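Local structure of CELL division control protein 6 (Pyrobaculum aerophilum, 1FNN) at residues Val59-Leu64 with Phe128-Asp133; Leu162-His167 with Gly181-Tyr186. The protein binds ADP, probably binds and hydrolyses ATP as a Cdc6/Cdc18-family AAA+ protein, and is probably involved in regulating DNA replication. All coordinates share one frame; numbering follows the deposited sequence.

Contact 1: residues Val59-Leu64 with Phe128-Asp133; sequences VTLRKL and FLVLDD. With ADP (adenosine-5'-diphosphate), chain D.
Leu61 splits its two methyls between two residues of the strand: CD1 packs on Val130 CG1 at 3.7 Å, while CD2 reaches Phe128 CZ at 4.0 Å. The Leu61 and Val130 side chains run past each other in opposite directions, meeting through one methyl of each. Phe128 meets the leucine aslant. Its CG stands anti to the backbone N (chi1 169°), which carries the ring out from the strand toward the helix and leaves CZ as the leading atom. One turn on from Leu61, Leu64 CD1 comes to 4.2 Å from Phe128 CE1, again at a slant, and Leu33 of helix 23-38 touches both of these side chains. No hydrogen bond crosses this buried apolar layer. It is the interface of a P-loop NTPase core: helix 57-68, which follows the Walker A loop, lies against strand 127-132 with the short segments nearly antiparallel (167°) and their axes 11.4 Å apart. At the nucleotide end of the helix, Val59 N donates to O1A of the ADP alpha phosphate (2.8 Å, 156°), and Val59 CG1 sits 3.7 Å from C8 of the adenine. The strand ends at Asp132, known as a magnesium-binding residue of this protein, whose OD2 is hydrogen-bonded to Thr58 OG1 and Tyr78 OH. Its OD1 takes Asp133 N at 2.8 Å, anti and tilted out of the carboxylate plane, a bent bond that helps fix the carboxylate's rotation.

Contact 2: residues Leu162-His167 with Gly181-Tyr186; sequences LVIVGH and GIMGKY
The backbones of strand segment 162-166 and the irregular helical residues 181-183 stay well apart, nearest at Ile164 and Met183, whose CA atoms are 8.8 Å from each other, and no hydrogen bond joins them. Met183 bridges the gap. Its CG lies beside the backbone N (chi1 -53°), and further bends about chi2 and chi3 fold the thioether so that the terminal methyl is turned to Leu162. There Met183 CE meets Leu162 CD2 at 3.6 Å, methyl against methyl, with the two side chains crossing at about a right angle. Higher up the methionine, Met183 CG makes a looser contact with Ile164 CD1 at 4.5 Å. Leu162 and Ile164, two positions apart on the strand, both point toward the helix, while Val163 between them points away. Ile146 of helix 139-148 touches Leu162 and Met183 alike, and Thr48 of strand 46-50 touches Ile164 and Met183. A type II turn from Met183 to Tyr186 then carries the chain to strand 187-189. This is packing of a helical connection over a parallel sheet, as in the alpha/beta core of AAA+ ATPases.

Both contacts rest on the five-stranded parallel sheet of the ATPase core, with centres 12 Å apart, and contact 1 is complete, at residue 133, before the first residue of contact 2. Their strands, 127-132 and 160-166, are neighbours, probably joined by hydrogen bonds from Leu131 N to Val163 O (2.8 Å) and from Val163 N to Leu129 O (2.9 Å). Helix 57-68 and helix 177-183 pack on opposite faces of the sheet; Val163, beside Leu61 and Phe128, faces the former, while Leu162 and Ile164 face the latter. Contact 1 thus sets the nucleotide-binding helix on the sheet, whereas contact 2 is packing on the other face, the Ile164 side chain about 12 Å from the ADP.

Contact 1: residues Val59-Leu64 with Phe128-Asp133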
ATOM      1  N   VAL A  59       9.894   0.667   0.546  1.00 32.81           N
ATOM      2  CA  VAL A  59      10.351   0.765   1.925  1.00 33.27           C
ATOM      3  C   VAL A  59      11.288  -0.397   2.268  1.00 34.44           C
ATOM      4  O   VAL A  59      12.233  -0.194   3.047  1.00 32.81           O
ATOM      5  CB  VAL A  59       9.243   0.879   2.983  1.00 36.15           C
ATOM      6  CG1 VAL A  59       8.554  -0.426   3.341  1.00 35.63           C
ATOM      7  CG2 VAL A  59       9.836   1.515   4.249  1.00 33.86           C
ATOM      8  N   THR A  60      10.984  -1.583   1.757  1.00 32.83           N
ATOM      9  CA  THR A  60      11.826  -2.758   2.039  1.00 36.75           C
ATOM     10  C   THR A  60      13.259  -2.578   1.506  1.00 37.10           C
ATOM     11  O   THR A  60      14.269  -2.818   2.182  1.00 36.63           O
ATOM     12  CB  THR A  60      11.158  -4.029   1.491  1.00 35.99           C
ATOM     13  OG1 THR A  60       9.997  -4.278   2.346  1.00 33.00           O
ATOM     14  CG2 THR A  60      12.117  -5.215   1.577  1.00 33.94           C
ATOM     15  N   LEU A  61      13.346  -2.090   0.289  1.00 33.24           N
ATOM     16  CA  LEU A  61      14.630  -1.757  -0.334  1.00 38.69           C
ATOM     17  C   LEU A  61      15.374  -0.639   0.407  1.00 37.52           C
ATOM     18  O   LEU A  61      16.580  -0.678   0.637  1.00 34.35           O
ATOM     19  CB  LEU A  61      14.281  -1.219  -1.707  1.00 39.35           C
ATOM     20  CG  LEU A  61      14.427  -2.072  -2.936  1.00 50.13           C
ATOM     21  CD1 LEU A  61      13.824  -1.251  -4.076  1.00 41.45           C
ATOM     22  CD2 LEU A  61      15.886  -2.471  -3.098  1.00 46.21           C
ATOM     23  N   ARG A  62      14.652   0.393   0.884  1.00 34.57           N
ATOM     24  CA  ARG A  62      15.270   1.467   1.630  1.00 34.90           C
ATOM     25  C   ARG A  62      15.817   0.941   2.946  1.00 36.86           C
ATOM     26  O   ARG A  62      16.875   1.376   3.429  1.00 33.39           O
ATOM     27  CB  ARG A  62      14.324   2.676   1.857  1.00 36.05           C
ATOM     28  CG  ARG A  62      14.117   3.363   0.479  1.00 41.45           C
ATOM     29  CD  ARG A  62      13.730   4.803   0.720  1.00 46.60           C
ATOM     30  NE  ARG A  62      13.636   5.637  -0.434  1.00 57.73           N
ATOM     31  CZ  ARG A  62      14.481   6.204  -1.268  1.00 58.46           C
ATOM     32  NH1 ARG A  62      15.805   6.104  -1.203  1.00 56.30           N
ATOM     33  NH2 ARG A  62      13.985   6.943  -2.263  1.00 58.31           N
ATOM     34  N   LYS A  63      15.102   0.002   3.560  1.00 32.88           N
ATOM     35  CA  LYS A  63      15.535  -0.576   4.813  1.00 35.11           C
ATOM     36  C   LYS A  63      16.805  -1.416   4.593  1.00 35.68           C
ATOM     37  O   LYS A  63      17.716  -1.401   5.449  1.00 35.27           O
ATOM     38  CB  LYS A  63      14.461  -1.447   5.437  1.00 37.35           C
ATOM     39  CG  LYS A  63      14.941  -2.286   6.607  1.00 36.13           C
ATOM     40  CD  LYS A  63      15.202  -1.433   7.844  1.00 44.75           C
ATOM     41  CE  LYS A  63      14.108  -0.500   8.272  1.00 39.71           C
ATOM     42  NZ  LYS A  63      14.436   0.266   9.537  1.00 36.66           N
ATOM     43  N   LEU A  64      16.795  -2.162   3.492  1.00 31.88           N
ATOM     44  CA  LEU A  64      18.034  -2.912   3.184  1.00 36.35           C
ATOM     45  C   LEU A  64      19.227  -1.940   3.120  1.00 33.25           C
ATOM     46  O   LEU A  64      20.293  -2.228   3.673  1.00 33.24           O
ATOM     47  CB  LEU A  64      17.870  -3.638   1.864  1.00 33.88           C
ATOM     48  CG  LEU A  64      18.855  -4.700   1.358  1.00 40.26           C
ATOM     49  CD1 LEU A  64      19.999  -4.075   0.590  1.00 43.65           C
ATOM     50  CD2 LEU A  64      19.340  -5.630   2.454  1.00 34.65           C
ATOM     51  N   PHE A 128      25.021   0.258  -6.649  1.00 38.19           N
ATOM     52  CA  PHE A 128      23.778  -0.497  -6.411  1.00 36.94           C
ATOM     53  C   PHE A 128      22.663   0.359  -7.035  1.00 38.44           C
ATOM     54  O   PHE A 128      22.242   1.362  -6.455  1.00 33.38           O
ATOM     55  CB  PHE A 128      23.583  -0.691  -4.922  1.00 38.88           C
ATOM     56  CG  PHE A 128      22.282  -1.202  -4.393  1.00 35.62           C
ATOM     57  CD1 PHE A 128      21.919  -0.895  -3.095  1.00 40.70           C
ATOM     58  CD2 PHE A 128      21.415  -1.978  -5.145  1.00 39.36           C
ATOM     59  CE1 PHE A 128      20.718  -1.347  -2.554  1.00 45.93           C
ATOM     60  CE2 PHE A 128      20.217  -2.431  -4.616  1.00 38.36           C
ATOM     61  CZ  PHE A 128      19.867  -2.114  -3.317  1.00 36.12           C
ATOM     62  N   LEU A 129      22.226  -0.035  -8.209  1.00 35.22           N
ATOM     63  CA  LEU A 129      21.260   0.712  -8.988  1.00 35.65           C
ATOM     64  C   LEU A 129      19.851   0.155  -8.832  1.00 37.52           C
ATOM     65  O   LEU A 129      19.601  -1.056  -8.891  1.00 35.59           O
ATOM     66  CB  LEU A 129      21.715   0.687 -10.449  1.00 33.74           C
ATOM     67  CG  LEU A 129      20.818   1.366 -11.488  1.00 37.58           C
ATOM     68  CD1 LEU A 129      20.711   2.883 -11.243  1.00 33.96           C
ATOM     69  CD2 LEU A 129      21.329   1.075 -12.902  1.00 32.03           C
ATOM     70  N   VAL A 130      18.947   1.021  -8.367  1.00 35.87           N
ATOM     71  CA  VAL A 130      17.565   0.601  -8.203  1.00 35.41           C
ATOM     72  C   VAL A 130      16.750   1.320  -9.283  1.00 37.72           C
ATOM     73  O   VAL A 130      16.731   2.560  -9.320  1.00 37.25           O
ATOM     74  CB  VAL A 130      17.021   0.971  -6.799  1.00 34.18           C
ATOM     75  CG1 VAL A 130      15.540   0.619  -6.739  1.00 36.69           C
ATOM     76  CG2 VAL A 130      17.803   0.233  -5.698  1.00 35.97           C
ATOM     77  N   LEU A 131      16.039   0.546 -10.098  1.00 34.83           N
ATOM     78  CA  LEU A 131      15.063   1.198 -10.991  1.00 37.08           C
ATOM     79  C   LEU A 131      13.664   0.960 -10.455  1.00 39.55           C
ATOM     80  O   LEU A 131      13.059  -0.083 -10.762  1.00 37.56           O
ATOM     81  CB  LEU A 131      15.240   0.623 -12.408  1.00 38.39           C
ATOM     82  CG  LEU A 131      16.658   0.750 -12.974  1.00 38.48           C
ATOM     83  CD1 LEU A 131      16.747   0.091 -14.357  1.00 40.29           C
ATOM     84  CD2 LEU A 131      17.114   2.211 -13.062  1.00 37.81           C
ATOM     85  N   ASP A 132      13.187   1.863  -9.596  1.00 36.42           N
ATOM     86  CA  ASP A 132      11.900   1.719  -8.947  1.00 38.27           C
ATOM     87  C   ASP A 132      10.777   2.073  -9.924  1.00 39.06           C
ATOM     88  O   ASP A 132      11.005   2.784 -10.903  1.00 38.22           O
ATOM     89  CB  ASP A 132      11.770   2.630  -7.707  1.00 33.33           C
ATOM     90  CG  ASP A 132      10.885   2.019  -6.648  1.00 37.20           C
ATOM     91  OD1 ASP A 132      10.104   1.077  -6.965  1.00 33.52           O
ATOM     92  OD2 ASP A 132      10.944   2.458  -5.481  1.00 35.56           O
ATOM     93  N   ASP A 133       9.631   1.456  -9.745  1.00 37.14           N
ATOM     94  CA  ASP A 133       8.504   1.585 -10.670  1.00 43.08           C
ATOM     95  C   ASP A 133       8.948   1.585 -12.118  1.00 42.93           C
ATOM     96  O   ASP A 133       8.586   2.469 -12.895  1.00 42.69           O
ATOM     97  CB  ASP A 133       7.681   2.857 -10.415  1.00 51.83           C
ATOM     98  CG  ASP A 133       7.179   2.799  -8.975  1.00 54.15           C
ATOM     99  OD1 ASP A 133       6.805   1.685  -8.540  1.00 55.50           O
ATOM    100  OD2 ASP A 133       7.195   3.882  -8.367  1.00 66.68           O
TER
HETATM  101  PB  ADP D 398       5.340   0.270  -2.516  1.00 37.26           P
HETATM  102  O1B ADP D 398       6.624   0.681  -3.225  1.00 34.66           O
HETATM  103  O2B ADP D 398       5.152  -1.138  -2.443  1.00 39.89           O
HETATM  104  O3B ADP D 398       4.331   0.916  -3.349  1.00 37.48           O
HETATM  105  PA  ADP D 398       5.823   1.478   0.009  1.00 36.67           P
HETATM  106  O1A ADP D 398       7.171   0.924   0.231  1.00 37.96           O
HETATM  107  O2A ADP D 398       5.879   2.896  -0.361  1.00 36.56           O
HETATM  108  O3A ADP D 398       5.070   0.654  -1.044  1.00 37.58           O
HETATM  109  O5' ADP D 398       4.914   1.408   1.371  1.00 36.16           O
HETATM  110  C5' ADP D 398       3.750   2.217   1.367  1.00 34.33           C
HETATM  111  C4' ADP D 398       3.674   2.867   2.763  1.00 34.39           C
HETATM  112  O4' ADP D 398       3.544   1.837   3.717  1.00 34.50           O
HETATM  113  C3' ADP D 398       4.919   3.644   3.172  1.00 34.84           C
HETATM  114  O3' ADP D 398       4.517   4.695   4.033  1.00 35.06           O
HETATM  115  C2' ADP D 398       5.694   2.556   3.835  1.00 37.05           C
HETATM  116  O2' ADP D 398       6.664   3.061   4.755  1.00 35.23           O
HETATM  117  C1' ADP D 398       4.586   1.841   4.619  1.00 36.11           C
HETATM  118  N9  ADP D 398       4.965   0.489   4.762  1.00 33.44           N
HETATM  119  C8  ADP D 398       4.835  -0.487   3.809  1.00 35.88           C
HETATM  120  N7  ADP D 398       5.007  -1.699   4.245  1.00 32.40           N
HETATM  121  C5  ADP D 398       5.271  -1.502   5.590  1.00 29.59           C
HETATM  122  C6  ADP D 398       5.572  -2.401   6.625  1.00 32.67           C
HETATM  123  N6  ADP D 398       5.662  -3.703   6.400  1.00 35.34           N
HETATM  124  N1  ADP D 398       5.810  -1.907   7.843  1.00 34.91           N
HETATM  125  C2  ADP D 398       5.754  -0.602   8.026  1.00 31.05           C
HETATM  126  N3  ADP D 398       5.485   0.360   7.145  1.00 35.76           N
HETATM  127  C4  ADP D 398       5.250  -0.180   5.918  1.00 31.49           C

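Contact 2: residues Leu162-His167 with Gly181-Tyr186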
ATOM      1  N   LEU A 162      21.785  -4.712  -9.521  1.00 35.86           N
ATOM      2  CA  LEU A 162      20.614  -4.051 -10.085  1.00 32.86           C
ATOM      3  C   LEU A 162      19.315  -4.610  -9.520  1.00 38.10           C
ATOM      4  O   LEU A 162      19.077  -5.844  -9.531  1.00 36.32           O
ATOM      5  CB  LEU A 162      20.618  -4.258 -11.609  1.00 35.62           C
ATOM      6  CG  LEU A 162      19.333  -3.751 -12.285  1.00 38.11           C
ATOM      7  CD1 LEU A 162      19.206  -2.228 -12.200  1.00 37.27           C
ATOM      8  CD2 LEU A 162      19.290  -4.230 -13.738  1.00 43.36           C
ATOM      9  N   VAL A 163      18.506  -3.736  -8.922  1.00 36.20           N
ATOM     10  CA  VAL A 163      17.165  -4.147  -8.509  1.00 32.77           C
ATOM     11  C   VAL A 163      16.159  -3.373  -9.375  1.00 37.96           C
ATOM     12  O   VAL A 163      16.263  -2.129  -9.474  1.00 37.18           O
ATOM     13  CB  VAL A 163      16.889  -3.859  -7.024  1.00 36.90           C
ATOM     14  CG1 VAL A 163      15.423  -4.157  -6.653  1.00 38.00           C
ATOM     15  CG2 VAL A 163      17.759  -4.760  -6.152  1.00 36.48           C
ATOM     16  N   ILE A 164      15.180  -4.069  -9.954  1.00 32.73           N
ATOM     17  CA  ILE A 164      14.097  -3.429 -10.682  1.00 35.97           C
ATOM     18  C   ILE A 164      12.745  -3.792 -10.036  1.00 37.39           C
ATOM     19  O   ILE A 164      12.618  -4.804  -9.321  1.00 39.81           O
ATOM     20  CB  ILE A 164      14.025  -3.802 -12.168  1.00 41.87           C
ATOM     21  CG1 ILE A 164      13.527  -5.234 -12.332  1.00 42.61           C
ATOM     22  CG2 ILE A 164      15.383  -3.614 -12.842  1.00 42.14           C
ATOM     23  CD1 ILE A 164      13.346  -5.625 -13.796  1.00 55.89           C
ATOM     24  N   VAL A 165      11.835  -2.829 -10.095  1.00 36.65           N
ATOM     25  CA  VAL A 165      10.590  -2.920  -9.359  1.00 38.68           C
ATOM     26  C   VAL A 165       9.363  -2.771 -10.259  1.00 38.52           C
ATOM     27  O   VAL A 165       9.319  -1.910 -11.121  1.00 37.44           O
ATOM     28  CB  VAL A 165      10.537  -1.835  -8.267  1.00 34.79           C
ATOM     29  CG1 VAL A 165       9.244  -1.953  -7.465  1.00 32.99           C
ATOM     30  CG2 VAL A 165      11.713  -1.877  -7.303  1.00 35.41           C
ATOM     31  N   GLY A 166       8.424  -3.738 -10.147  1.00 43.44           N
ATOM     32  CA  GLY A 166       7.212  -3.652 -10.964  1.00 41.42           C
ATOM     33  C   GLY A 166       6.002  -4.095 -10.147  1.00 42.80           C
ATOM     34  O   GLY A 166       6.089  -4.436  -8.978  1.00 38.94           O
ATOM     35  N   HIS A 167       4.831  -4.072 -10.781  1.00 45.94           N
ATOM     36  CA  HIS A 167       3.584  -4.461 -10.159  1.00 47.28           C
ATOM     37  C   HIS A 167       3.292  -5.951 -10.290  1.00 48.58           C
ATOM     38  O   HIS A 167       2.758  -6.535  -9.351  1.00 48.52           O
ATOM     39  CB  HIS A 167       2.378  -3.728 -10.785  1.00 50.54           C
ATOM     40  CG  HIS A 167       2.332  -2.307 -10.296  1.00 49.03           C
ATOM     41  ND1 HIS A 167       1.848  -1.269 -11.057  1.00 52.74           N
ATOM     42  CD2 HIS A 167       2.722  -1.770  -9.107  1.00 54.54           C
ATOM     43  CE1 HIS A 167       1.932  -0.151 -10.371  1.00 50.09           C
ATOM     44  NE2 HIS A 167       2.459  -0.426  -9.189  1.00 54.31           N
ATOM     45  N   GLY A 181      16.041 -13.470 -19.405  1.00 60.77           N
ATOM     46  CA  GLY A 181      16.895 -14.500 -18.850  1.00 66.81           C
ATOM     47  C   GLY A 181      17.745 -14.048 -17.675  1.00 66.79           C
ATOM     48  O   GLY A 181      17.950 -14.799 -16.714  1.00 68.17           O
ATOM     49  N   ILE A 182      18.248 -12.820 -17.700  1.00 68.19           N
ATOM     50  CA  ILE A 182      19.085 -12.296 -16.614  1.00 63.64           C
ATOM     51  C   ILE A 182      18.349 -12.107 -15.305  1.00 64.36           C
ATOM     52  O   ILE A 182      18.859 -12.453 -14.233  1.00 66.22           O
ATOM     53  CB  ILE A 182      19.724 -10.989 -17.104  1.00 58.84           C
ATOM     54  CG1 ILE A 182      20.529 -11.271 -18.379  1.00 62.47           C
ATOM     55  CG2 ILE A 182      20.566 -10.360 -16.004  1.00 57.47           C
ATOM     56  CD1 ILE A 182      20.976 -10.052 -19.148  1.00 56.97           C
ATOM     57  N   MET A 183      17.160 -11.543 -15.271  1.00 64.03           N
ATOM     58  CA  MET A 183      16.403 -11.248 -14.070  1.00 64.88           C
ATOM     59  C   MET A 183      15.459 -12.302 -13.498  1.00 68.09           C
ATOM     60  O   MET A 183      14.854 -12.014 -12.440  1.00 68.38           O
ATOM     61  CB  MET A 183      15.425 -10.084 -14.411  1.00 54.94           C
ATOM     62  CG  MET A 183      16.176  -8.889 -15.019  1.00 64.66           C
ATOM     63  SD  MET A 183      17.171  -8.132 -13.718  1.00 63.02           S
ATOM     64  CE  MET A 183      18.690  -7.730 -14.513  1.00 70.57           C
ATOM     65  N   GLY A 184      15.089 -13.310 -14.271  1.00 64.81           N
ATOM     66  CA  GLY A 184      14.062 -14.249 -13.847  1.00 65.87           C
ATOM     67  C   GLY A 184      14.639 -15.212 -12.826  1.00 67.52           C
ATOM     68  O   GLY A 184      15.831 -15.504 -12.800  1.00 68.05           O
ATOM     69  N   LYS A 185      13.827 -15.551 -11.839  1.00 68.83           N
ATOM     70  CA  LYS A 185      14.239 -16.412 -10.746  1.00 69.74           C
ATOM     71  C   LYS A 185      15.065 -15.688  -9.697  1.00 65.33           C
ATOM     72  O   LYS A 185      15.665 -16.354  -8.832  1.00 68.79           O
ATOM     73  CB  LYS A 185      14.955 -17.677 -11.225  1.00 82.03           C
ATOM     74  CG  LYS A 185      14.642 -18.859 -10.294  1.00 91.21           C
ATOM     75  CD  LYS A 185      14.627 -20.152 -11.111  1.00 98.23           C
ATOM     76  CE  LYS A 185      13.505 -21.066 -10.643  1.00101.39           C
ATOM     77  NZ  LYS A 185      13.204 -22.118 -11.656  1.00108.11           N
ATOM     78  N   TYR A 186      15.220 -14.369  -9.815  1.00 53.91           N
ATOM     79  CA  TYR A 186      15.621 -13.598  -8.642  1.00 49.56           C
ATOM     80  C   TYR A 186      14.386 -12.701  -8.421  1.00 46.62           C
ATOM     81  O   TYR A 186      14.467 -11.516  -8.702  1.00 42.22           O
ATOM     82  CB  TYR A 186      16.934 -12.839  -8.780  1.00 49.78           C
ATOM     83  CG  TYR A 186      18.129 -13.709  -9.114  1.00 51.15           C
ATOM     84  CD1 TYR A 186      18.759 -13.657 -10.348  1.00 51.24           C
ATOM     85  CD2 TYR A 186      18.625 -14.599  -8.163  1.00 51.89           C
ATOM     86  CE1 TYR A 186      19.858 -14.465 -10.642  1.00 48.66           C
ATOM     87  CE2 TYR A 186      19.715 -15.415  -8.426  1.00 50.44           C
ATOM     88  CZ  TYR A 186      20.318 -15.334  -9.670  1.00 51.33           C
ATOM     89  OH  TYR A 186      21.396 -16.153  -9.901  1.00 53.46           O
TER